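Local coordinates for chitin binding protein (PDB 6IF7), which is possibly a copper-dependent lytic polysaccharide monooxygenase of the AA10 family, known as a chitin-binding, insecticidal fern protein, at residues A[40-45]-A[98-103]; A[165-168]-A[173-176]; A[52-57]-A[106-111]. All blocks are in the same frame, centred on the assembly; numbering follows the deposited sequence.

Interaction 1. Residues A[40-45]-A[98-103]. With CU (copper (II) ion), chain C.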
loop_
_atom_site.group_PDB
_atom_site.type_symbol
_atom_site.label_atom_id
_atom_site.label_comp_id
_atom_site.label_asym_id
_atom_site.label_seq_id
_atom_site.Cartn_x
_atom_site.Cartn_y
_atom_site.Cartn_z
ATOM N N TYR A 40 -12.846 8.341 2.987
ATOM C CA TYR A 40 -12.509 9.516 3.766
ATOM C C TYR A 40 -11.597 9.141 4.935
ATOM O O TYR A 40 -10.862 9.986 5.397
ATOM C CB TYR A 40 -13.759 10.240 4.264
ATOM C CG TYR A 40 -14.603 10.803 3.147
ATOM C CD1 TYR A 40 -14.098 11.786 2.305
ATOM C CD2 TYR A 40 -15.899 10.341 2.924
ATOM C CE1 TYR A 40 -14.869 12.321 1.284
ATOM C CE2 TYR A 40 -16.680 10.869 1.916
ATOM C CZ TYR A 40 -16.153 11.859 1.099
ATOM O OH TYR A 40 -16.897 12.351 0.065
ATOM N N ASP A 41 -11.647 7.884 5.393
ATOM C CA ASP A 41 -10.682 7.335 6.361
ATOM C C ASP A 41 -9.518 6.590 5.686
ATOM O O ASP A 41 -9.068 5.532 6.180
ATOM C CB ASP A 41 -11.382 6.371 7.334
ATOM C CG ASP A 41 -12.597 6.982 8.015
ATOM O OD1 ASP A 41 -12.731 8.222 8.014
ATOM O OD2 ASP A 41 -13.416 6.206 8.538
ATOM N N TRP A 42 -8.998 7.153 4.586
ATOM C CA TRP A 42 -7.906 6.521 3.803
ATOM C C TRP A 42 -6.619 6.356 4.623
ATOM O O TRP A 42 -5.767 5.491 4.322
ATOM C CB TRP A 42 -7.608 7.299 2.502
ATOM C CG TRP A 42 -7.181 8.704 2.759
ATOM C CD1 TRP A 42 -7.983 9.794 2.828
ATOM C CD2 TRP A 42 -5.859 9.158 3.046
ATOM N NE1 TRP A 42 -7.241 10.920 3.111
ATOM C CE2 TRP A 42 -5.931 10.552 3.256
ATOM C CE3 TRP A 42 -4.613 8.531 3.120
ATOM C CZ2 TRP A 42 -4.809 11.323 3.544
ATOM C CZ3 TRP A 42 -3.483 9.314 3.391
ATOM C CH2 TRP A 42 -3.591 10.681 3.600
ATOM N N ASN A 43 -6.485 7.183 5.654
ATOM C CA ASN A 43 -5.278 7.207 6.477
ATOM C C ASN A 43 -5.268 6.209 7.636
ATOM O O ASN A 43 -4.341 6.218 8.456
ATOM C CB ASN A 43 -5.037 8.639 6.997
ATOM C CG ASN A 43 -6.160 9.142 7.901
ATOM O OD1 ASN A 43 -7.214 8.524 8.016
ATOM N ND2 ASN A 43 -5.932 10.283 8.533
ATOM N N GLU A 44 -6.290 5.359 7.708
ATOM C CA GLU A 44 -6.464 4.484 8.843
ATOM C C GLU A 44 -6.764 3.048 8.403
ATOM O O GLU A 44 -7.662 2.397 8.941
ATOM C CB GLU A 44 -7.551 5.048 9.787
ATOM C CG GLU A 44 -7.437 4.511 11.202
ATOM C CD GLU A 44 -8.496 5.047 12.136
ATOM O OE1 GLU A 44 -9.663 4.668 11.993
ATOM O OE2 GLU A 44 -8.148 5.833 13.026
ATOM N N VAL A 45 -5.984 2.542 7.449
ATOM C CA VAL A 45 -5.948 1.096 7.179
ATOM C C VAL A 45 -4.983 0.471 8.200
ATOM O O VAL A 45 -3.850 0.102 7.898
ATOM C CB VAL A 45 -5.576 0.775 5.720
ATOM C CG1 VAL A 45 -5.677 -0.715 5.465
ATOM C CG2 VAL A 45 -6.481 1.559 4.761
ATOM N N ILE A 98 2.642 9.734 2.767
ATOM C CA ILE A 98 1.974 10.914 3.331
ATOM C C ILE A 98 1.431 10.555 4.714
ATOM O O ILE A 98 0.726 9.539 4.892
ATOM C CB ILE A 98 0.871 11.535 2.417
ATOM C CG1 ILE A 98 0.240 12.781 3.093
ATOM C CG2 ILE A 98 -0.239 10.547 2.069
ATOM C CD1 ILE A 98 -0.592 13.644 2.159
ATOM N N ALA A 99 1.801 11.381 5.685
ATOM C CA ALA A 99 1.423 11.174 7.068
ATOM C C ALA A 99 0.578 12.367 7.511
ATOM O O ALA A 99 1.077 13.482 7.604
ATOM C CB ALA A 99 2.659 11.016 7.940
ATOM N N THR A 100 -0.715 12.118 7.745
ATOM C CA THR A 100 -1.611 13.085 8.397
ATOM C C THR A 100 -1.205 13.285 9.875
ATOM O O THR A 100 -1.417 14.348 10.435
ATOM C CB THR A 100 -3.092 12.638 8.322
ATOM O OG1 THR A 100 -3.249 11.379 8.977
ATOM C CG2 THR A 100 -3.541 12.482 6.881
ATOM N N ALA A 101 -0.641 12.250 10.484
ATOM C CA ALA A 101 -0.020 12.321 11.810
ATOM C C ALA A 101 1.217 11.433 11.792
ATOM O O ALA A 101 1.105 10.218 11.577
ATOM C CB ALA A 101 -0.996 11.834 12.883
ATOM N N ALA A 102 2.384 12.042 11.981
ATOM C CA ALA A 102 3.659 11.316 12.006
ATOM C C ALA A 102 3.713 10.438 13.247
ATOM O O ALA A 102 3.048 10.734 14.240
ATOM C CB ALA A 102 4.826 12.285 11.992
ATOM N N HIS A 103 4.479 9.350 13.180
ATOM C CA HIS A 103 4.682 8.467 14.336
ATOM C C HIS A 103 6.108 7.980 14.375
ATOM O O HIS A 103 6.798 7.987 13.361
ATOM C CB HIS A 103 3.763 7.228 14.336
ATOM C CG HIS A 103 2.305 7.542 14.460
ATOM N ND1 HIS A 103 1.814 8.470 15.349
ATOM C CD2 HIS A 103 1.230 7.045 13.802
ATOM C CE1 HIS A 103 0.501 8.538 15.230
ATOM N NE2 HIS A 103 0.120 7.684 14.296
HETATM CU CU CU C . -1.739 7.681 13.333
#
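Asn43 and Thr100 meet through an amide and a hydroxyl where two surface loops converge near the copper. Followed outward, Asn43 first sets its CB 3.8 Å above the indole plane of Trp42, toward the rim, and 3.8 Å from Thr100 OG1. Its CG lies between the backbone N and carbonyl carbon (chi1 63°), which turns the amide to Thr100. At the tip, Asn43 ND2 donates to Thr100 OG1 over 2.9 Å at an N-H...O angle of 155°, the oxygen tilted slightly from the amide plane. Thr100 suits the place because its other branch is apolar: CG2 packs 3.7 Å from Trp42 CH2. Trp42 CH2 also lies 3.7 Å from Ile98 CG2, so the far end of the six-membered ring rests obliquely on two methyl groups. A type I turn from Asp41 to Glu44, closed by Glu44 N donating to Asp41 O, presents Trp42 and Asn43 together.

Further along the loop, His103 NE2 binds copper at 2.1 Å, completing with His1 the histidine brace of these enzymes. Thr100 OG1 also makes a weak hydrogen bond with His1 O, and Glu44 OE2 is hydrogen-bonded to His1 NE2. The contact thus joins the loop after helix 36-40 to the end of strand 95-99, with Trp42 and Ile98 leaning on helix 10-16 and on strand 2-6.

Interaction 2. Residues A[165-168]-A[173-176]; sequences WQRT and AFYS. With SO4 (sulfate ion), chain E.
The amide N of Trp165 donates to Phe174 O over 2.9 Å in a nearly straight bond (172°), and Phe174 N returns a bond to Trp165 O. These make Trp165 and Phe174 an antiparallel hydrogen-bonded pair; next to it, Gln166 and Ala173 form a non-hydrogen-bonded one. There Ala173 CA comes 3.1 Å from Trp165 O in a CA-H...O contact, and its small methyl lies beside the bent Gln166 chain, Gln166 OE1 3.7 Å from Ala173 CB; that oxygen also accepts a hydrogen bond from Gly52 N.

On the other face the two aromatics run side by side. Trp165, with CG anti to its own nitrogen (chi1 -176°), brings CE3 to 3.7 Å from Phe174 CD1; the rings meet obliquely, planes 38° apart, with CZ3 over the rim of one phenyl face. Arg167 CD approaches the phenyl edge, and its guanidinium, salt-bridged to Glu172 and Asp169, also holds a sulfate, probably from the crystallisation liquor, through NH2 to O3 at 3.2 Å and two weak bonds from NH1.

This is a beta hairpin of the LPMO core sheet. Its Phe174 ring stands edge-to-face with His1, CZ close to the copper, a placement beside the histidine brace familiar from AA10 enzymes.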
loop_
_atom_site.group_PDB
_atom_site.type_symbol
_atom_site.label_atom_id
_atom_site.label_comp_id
_atom_site.label_asym_id
_atom_site.label_seq_id
_atom_site.Cartn_x
_atom_site.Cartn_y
_atom_site.Cartn_z
ATOM N N TRP A 165 3.800 -0.114 7.874
ATOM C CA TRP A 165 4.345 0.905 8.801
ATOM C C TRP A 165 4.081 0.440 10.228
ATOM O O TRP A 165 2.957 0.571 10.721
ATOM C CB TRP A 165 3.673 2.262 8.530
ATOM C CG TRP A 165 4.170 3.460 9.328
ATOM C CD1 TRP A 165 5.382 3.605 9.930
ATOM C CD2 TRP A 165 3.476 4.712 9.520
ATOM N NE1 TRP A 165 5.473 4.850 10.523
ATOM C CE2 TRP A 165 4.317 5.548 10.276
ATOM C CE3 TRP A 165 2.203 5.191 9.144
ATOM C CZ2 TRP A 165 3.945 6.855 10.658
ATOM C CZ3 TRP A 165 1.829 6.475 9.531
ATOM C CH2 TRP A 165 2.702 7.299 10.274
ATOM N N GLN A 166 5.098 -0.137 10.874
ATOM C CA GLN A 166 4.989 -0.616 12.266
ATOM C C GLN A 166 5.496 0.479 13.233
ATOM O O GLN A 166 6.636 0.930 13.139
ATOM C CB GLN A 166 5.773 -1.935 12.438
ATOM C CG GLN A 166 5.763 -2.552 13.841
ATOM C CD GLN A 166 4.369 -2.924 14.364
ATOM O OE1 GLN A 166 3.781 -3.919 13.954
ATOM N NE2 GLN A 166 3.855 -2.134 15.290
ATOM N N ARG A 167 4.635 0.921 14.144
ATOM C CA ARG A 167 5.052 1.870 15.188
ATOM C C ARG A 167 5.953 1.217 16.215
ATOM O O ARG A 167 5.831 0.025 16.462
ATOM C CB ARG A 167 3.844 2.479 15.891
ATOM C CG ARG A 167 3.162 3.486 15.005
ATOM C CD ARG A 167 1.894 3.982 15.620
ATOM N NE ARG A 167 2.153 4.748 16.829
ATOM C CZ ARG A 167 1.222 5.416 17.498
ATOM N NH1 ARG A 167 -0.037 5.435 17.091
ATOM N NH2 ARG A 167 1.565 6.077 18.589
ATOM N N THR A 168 6.857 2.009 16.784
ATOM C CA THR A 168 7.808 1.556 17.830
ATOM C C THR A 168 7.401 1.931 19.257
ATOM O O THR A 168 7.924 1.351 20.217
ATOM C CB THR A 168 9.212 2.118 17.574
ATOM O OG1 THR A 168 9.149 3.545 17.496
ATOM C CG2 THR A 168 9.762 1.569 16.273
ATOM N N ALA A 173 -0.015 -0.802 13.583
ATOM C CA ALA A 173 0.592 -0.795 12.272
ATOM C C ALA A 173 -0.430 -0.363 11.205
ATOM O O ALA A 173 -1.643 -0.535 11.385
ATOM C CB ALA A 173 1.124 -2.179 11.971
ATOM N N PHE A 174 0.084 0.212 10.112
ATOM C CA PHE A 174 -0.685 0.651 8.962
ATOM C C PHE A 174 -0.223 -0.144 7.734
ATOM O O PHE A 174 0.942 -0.536 7.631
ATOM C CB PHE A 174 -0.501 2.157 8.733
ATOM C CG PHE A 174 -1.010 3.001 9.877
ATOM C CD1 PHE A 174 -0.244 3.164 11.041
ATOM C CD2 PHE A 174 -2.263 3.607 9.811
ATOM C CE1 PHE A 174 -0.728 3.919 12.113
ATOM C CE2 PHE A 174 -2.741 4.375 10.873
ATOM C CZ PHE A 174 -1.983 4.523 12.021
ATOM N N TYR A 175 -1.142 -0.369 6.805
ATOM C CA TYR A 175 -0.907 -1.235 5.646
ATOM C C TYR A 175 -1.355 -0.536 4.384
ATOM O O TYR A 175 -2.457 0.008 4.330
ATOM C CB TYR A 175 -1.660 -2.545 5.838
ATOM C CG TYR A 175 -1.263 -3.260 7.131
ATOM C CD1 TYR A 175 -0.201 -4.165 7.150
ATOM C CD2 TYR A 175 -1.927 -3.000 8.324
ATOM C CE1 TYR A 175 0.177 -4.800 8.325
ATOM C CE2 TYR A 175 -1.561 -3.626 9.513
ATOM C CZ TYR A 175 -0.518 -4.532 9.509
ATOM O OH TYR A 175 -0.144 -5.162 10.675
ATOM N N SER A 176 -0.478 -0.545 3.379
ATOM C CA SER A 176 -0.682 0.157 2.113
ATOM C C SER A 176 -0.371 -0.731 0.892
ATOM O O SER A 176 0.718 -1.306 0.804
ATOM C CB SER A 176 0.235 1.378 2.103
ATOM O OG SER A 176 0.196 2.038 0.861
HETATM S S SO4 E . -1.778 8.098 18.685
HETATM O O1 SO4 E . -2.749 9.133 19.112
HETATM O O2 SO4 E . -2.065 6.835 19.421
HETATM O O3 SO4 E . -0.388 8.556 18.963
HETATM O O4 SO4 E . -1.930 7.890 17.226
#

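Interaction 3. Residues A[52-57]-A[106-111]; sequences GRHREL and FFEFYV. With NAG (2-acetamido-2-deoxy-beta-D-glucopyranose), chain B; NAG (2-acetamido-2-deoxy-beta-D-glucopyranose), chain D.
Arg55 overlaps the phenol end of Tyr110 with the edge of its guanidinium, not with its face, Arg55 NH2 lying 3.4 Å from Tyr110 CZ. The two side chains come from opposite directions, their planes 67° apart, and Arg55 NH2 donates to Tyr110 OH over 3.2 Å with the oxygen almost in the guanidinium plane, at an N-H...O angle of 163°. This ties the short helix 54-57 to strand 105-111 of the immunoglobulin-like beta-sandwich on which LPMOs are built. Arginine suits the exposed helix position because its chain, extended from CG to NE, spans the gap to the strand.

Tyr110 passes the link on. Tyr110 OH donates to Glu108 OE1 over 2.6 Å, meeting that oxygen from well above the carboxylate plane. Water 2, which accepts from Arg55 NH1, also donates to OE1, while water 1 donates to OE2 and bonds His54 NE2 at 2.9 Å. His54 is in turn fixed through ND1 by Tyr175 OH. With the arginine close by, the buried carboxylate is probably kept charged.

The carboxylate has a further partner: N2 of the first N-acetylglucosamine donates to Glu108 OE2 over 2.8 Å, nearly straight. The sugars are probably the core of an N-linked glycan rather than substrate, since Asn134 begins an Asn-Val-Thr sequence beside them. Phe106 supplies an apolar platform for the same sugar, a carbohydrate CH-pi contact in which C5 of the first N-acetylglucosamine sits over the ring centre of Phe106, 3.7 Å above its plane.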
loop_
_atom_site.group_PDB
_atom_site.type_symbol
_atom_site.label_atom_id
_atom_site.label_comp_id
_atom_site.label_asym_id
_atom_site.label_seq_id
_atom_site.Cartn_x
_atom_site.Cartn_y
_atom_site.Cartn_z
ATOM N N GLY A 52 3.676 -6.362 15.145
ATOM C CA GLY A 52 4.526 -7.063 14.193
ATOM C C GLY A 52 4.001 -8.375 13.633
ATOM O O GLY A 52 4.683 -9.018 12.835
ATOM N N ARG A 53 2.782 -8.760 14.004
ATOM C CA ARG A 53 2.226 -10.074 13.675
ATOM C C ARG A 53 1.352 -9.996 12.421
ATOM O O ARG A 53 0.201 -10.421 12.411
ATOM C CB ARG A 53 1.418 -10.610 14.863
ATOM C CG ARG A 53 2.227 -10.727 16.151
ATOM C CD ARG A 53 1.339 -11.068 17.328
ATOM N NE ARG A 53 0.439 -9.959 17.636
ATOM C CZ ARG A 53 -0.809 -10.075 18.085
ATOM N NH1 ARG A 53 -1.366 -11.269 18.268
ATOM N NH2 ARG A 53 -1.526 -8.976 18.328
ATOM N N HIS A 54 1.944 -9.512 11.342
ATOM C CA HIS A 54 1.203 -9.144 10.125
ATOM C C HIS A 54 0.636 -10.397 9.425
ATOM O O HIS A 54 -0.557 -10.501 9.144
ATOM C CB HIS A 54 2.124 -8.358 9.165
ATOM C CG HIS A 54 2.950 -7.299 9.842
ATOM N ND1 HIS A 54 2.396 -6.295 10.608
ATOM C CD2 HIS A 54 4.293 -7.103 9.884
ATOM C CE1 HIS A 54 3.355 -5.523 11.087
ATOM N NE2 HIS A 54 4.517 -5.989 10.663
ATOM N N ARG A 55 1.503 -11.370 9.214
ATOM C CA ARG A 55 1.147 -12.584 8.502
ATOM C C ARG A 55 0.191 -13.486 9.265
ATOM O O ARG A 55 -0.511 -14.276 8.673
ATOM C CB ARG A 55 2.415 -13.331 8.131
ATOM C CG ARG A 55 3.291 -12.530 7.171
ATOM C CD ARG A 55 4.705 -13.054 7.129
ATOM N NE ARG A 55 5.522 -12.253 6.219
ATOM C CZ ARG A 55 6.001 -11.036 6.479
ATOM N NH1 ARG A 55 5.763 -10.403 7.633
ATOM N NH2 ARG A 55 6.739 -10.432 5.566
ATOM N N GLU A 56 0.188 -13.346 10.576
ATOM C CA GLU A 56 -0.686 -14.073 11.481
ATOM C C GLU A 56 -2.088 -13.462 11.492
ATOM O O GLU A 56 -3.082 -14.195 11.500
ATOM C CB GLU A 56 -0.044 -14.031 12.879
ATOM C CG GLU A 56 -0.780 -14.705 14.038
ATOM C CD GLU A 56 -0.059 -14.491 15.379
ATOM O OE1 GLU A 56 1.192 -14.425 15.407
ATOM O OE2 GLU A 56 -0.737 -14.368 16.415
ATOM N N LEU A 57 -2.172 -12.132 11.481
ATOM C CA LEU A 57 -3.445 -11.415 11.618
ATOM C C LEU A 57 -4.114 -11.068 10.288
ATOM O O LEU A 57 -5.264 -10.688 10.264
ATOM C CB LEU A 57 -3.229 -10.121 12.413
ATOM C CG LEU A 57 -2.780 -10.249 13.882
ATOM C CD1 LEU A 57 -2.398 -8.883 14.434
ATOM C CD2 LEU A 57 -3.854 -10.893 14.764
ATOM N N PHE A 106 8.774 2.232 11.779
ATOM C CA PHE A 106 9.579 1.841 10.617
ATOM C C PHE A 106 8.701 1.313 9.503
ATOM O O PHE A 106 7.616 0.777 9.751
ATOM C CB PHE A 106 10.653 0.806 10.996
ATOM C CG PHE A 106 10.117 -0.511 11.505
ATOM C CD1 PHE A 106 9.799 -1.551 10.621
ATOM C CD2 PHE A 106 10.014 -0.753 12.872
ATOM C CE1 PHE A 106 9.347 -2.774 11.097
ATOM C CE2 PHE A 106 9.568 -1.988 13.354
ATOM C CZ PHE A 106 9.228 -2.996 12.467
ATOM N N PHE A 107 9.196 1.464 8.287
ATOM C CA PHE A 107 8.479 1.083 7.094
ATOM C C PHE A 107 9.182 -0.067 6.403
ATOM O O PHE A 107 10.343 0.080 5.994
ATOM C CB PHE A 107 8.424 2.251 6.104
ATOM C CG PHE A 107 7.696 3.459 6.617
ATOM C CD1 PHE A 107 8.342 4.397 7.416
ATOM C CD2 PHE A 107 6.357 3.684 6.277
ATOM C CE1 PHE A 107 7.665 5.532 7.875
ATOM C CE2 PHE A 107 5.684 4.804 6.741
ATOM C CZ PHE A 107 6.337 5.728 7.532
ATOM N N GLU A 108 8.462 -1.174 6.215
ATOM C CA GLU A 108 8.918 -2.283 5.376
ATOM C C GLU A 108 8.244 -2.207 4.001
ATOM O O GLU A 108 7.020 -2.116 3.922
ATOM C CB GLU A 108 8.584 -3.624 6.035
ATOM C CG GLU A 108 9.258 -3.880 7.375
ATOM C CD GLU A 108 8.746 -5.141 8.070
ATOM O OE1 GLU A 108 7.837 -5.817 7.497
ATOM O OE2 GLU A 108 9.285 -5.463 9.167
ATOM N N PHE A 109 9.051 -2.231 2.933
ATOM C CA PHE A 109 8.572 -2.243 1.538
ATOM C C PHE A 109 8.760 -3.623 0.920
ATOM O O PHE A 109 9.882 -4.106 0.804
ATOM C CB PHE A 109 9.336 -1.251 0.655
ATOM C CG PHE A 109 8.977 0.179 0.866
ATOM C CD1 PHE A 109 9.153 0.790 2.100
ATOM C CD2 PHE A 109 8.538 0.957 -0.195
ATOM C CE1 PHE A 109 8.871 2.128 2.284
ATOM C CE2 PHE A 109 8.240 2.295 -0.014
ATOM C CZ PHE A 109 8.405 2.882 1.230
ATOM N N TYR A 110 7.662 -4.226 0.479
ATOM C CA TYR A 110 7.698 -5.495 -0.236
ATOM C C TYR A 110 7.204 -5.262 -1.638
ATOM O O TYR A 110 6.338 -4.407 -1.855
ATOM C CB TYR A 110 6.789 -6.527 0.435
ATOM C CG TYR A 110 7.222 -6.873 1.850
ATOM C CD1 TYR A 110 6.831 -6.064 2.938
ATOM C CD2 TYR A 110 8.045 -7.989 2.115
ATOM C CE1 TYR A 110 7.225 -6.365 4.233
ATOM C CE2 TYR A 110 8.431 -8.299 3.416
ATOM C CZ TYR A 110 8.019 -7.481 4.474
ATOM O OH TYR A 110 8.378 -7.748 5.772
ATOM N N VAL A 111 7.746 -6.029 -2.581
ATOM C CA VAL A 111 7.205 -6.109 -3.939
ATOM C C VAL A 111 6.706 -7.525 -4.247
ATOM O O VAL A 111 7.219 -8.523 -3.713
ATOM C CB VAL A 111 8.253 -5.680 -5.002
ATOM C CG1 VAL A 111 9.266 -6.790 -5.287
ATOM C CG2 VAL A 111 7.558 -5.240 -6.279
HETATM C C1 NAG B . 12.843 -3.916 9.837
HETATM C C2 NAG B . 12.838 -5.376 10.282
HETATM C C3 NAG B . 12.266 -5.446 11.669
HETATM C C4 NAG B . 13.088 -4.604 12.619
HETATM C C5 NAG B . 13.109 -3.164 12.137
HETATM C C6 NAG B . 14.046 -2.340 12.998
HETATM C C7 NAG B . 12.494 -7.142 8.646
HETATM C C8 NAG B . 11.483 -7.894 7.838
HETATM N N2 NAG B . 12.004 -6.197 9.417
HETATM O O3 NAG B . 12.274 -6.815 12.108
HETATM O O4 NAG B . 12.507 -4.698 13.918
HETATM O O5 NAG B . 13.570 -3.129 10.794
HETATM O O6 NAG B . 14.084 -1.014 12.471
HETATM O O7 NAG B . 13.672 -7.389 8.610
HETATM C C1 NAG D . 13.445 -5.009 14.946
HETATM C C2 NAG D . 12.768 -4.835 16.304
HETATM C C3 NAG D . 13.726 -5.196 17.425
HETATM C C4 NAG D . 14.403 -6.534 17.168
HETATM C C5 NAG D . 14.974 -6.631 15.760
HETATM C C6 NAG D . 15.627 -8.003 15.612
HETATM C C7 NAG D . 10.964 -3.227 16.754
HETATM C C8 NAG D . 10.606 -1.817 17.097
HETATM N N2 NAG D . 12.268 -3.487 16.532
HETATM O O3 NAG D . 12.956 -5.326 18.604
HETATM O O4 NAG D . 15.460 -6.736 18.100
HETATM O O5 NAG D . 13.905 -6.357 14.834
HETATM O O6 NAG D . 15.786 -8.331 14.251
HETATM O O7 NAG D . 10.084 -4.069 16.718
HETATM O O HOH W 1 7.332 -5.627 11.148
HETATM O O HOH W 2 7.569 -8.249 8.846
#

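Interactions 2 and 3 share a sheet, in which strands 159-167 and 105-111 are neighbours, and lie about 8 Å apart, centre to centre; the hairpin also holds the loop and helix of 52-57. Interaction 1 is a surface contact about 10 Å from interaction 2, centre to centre, meeting it through Val45 O and Tyr175 N. Both border the copper, interaction 1 supplying a ligand and interaction 2 an aromatic neighbour. Backbone pairing and aromatic packing rule the buried hairpin, a single side-chain hydrogen bond with methyl packing the loops. Interaction 3, largely buried and about 17 Å from interaction 1, centre to centre, joins its segments through one direct side-chain hydrogen bond and two bridging waters, and its strand also carries the sugar.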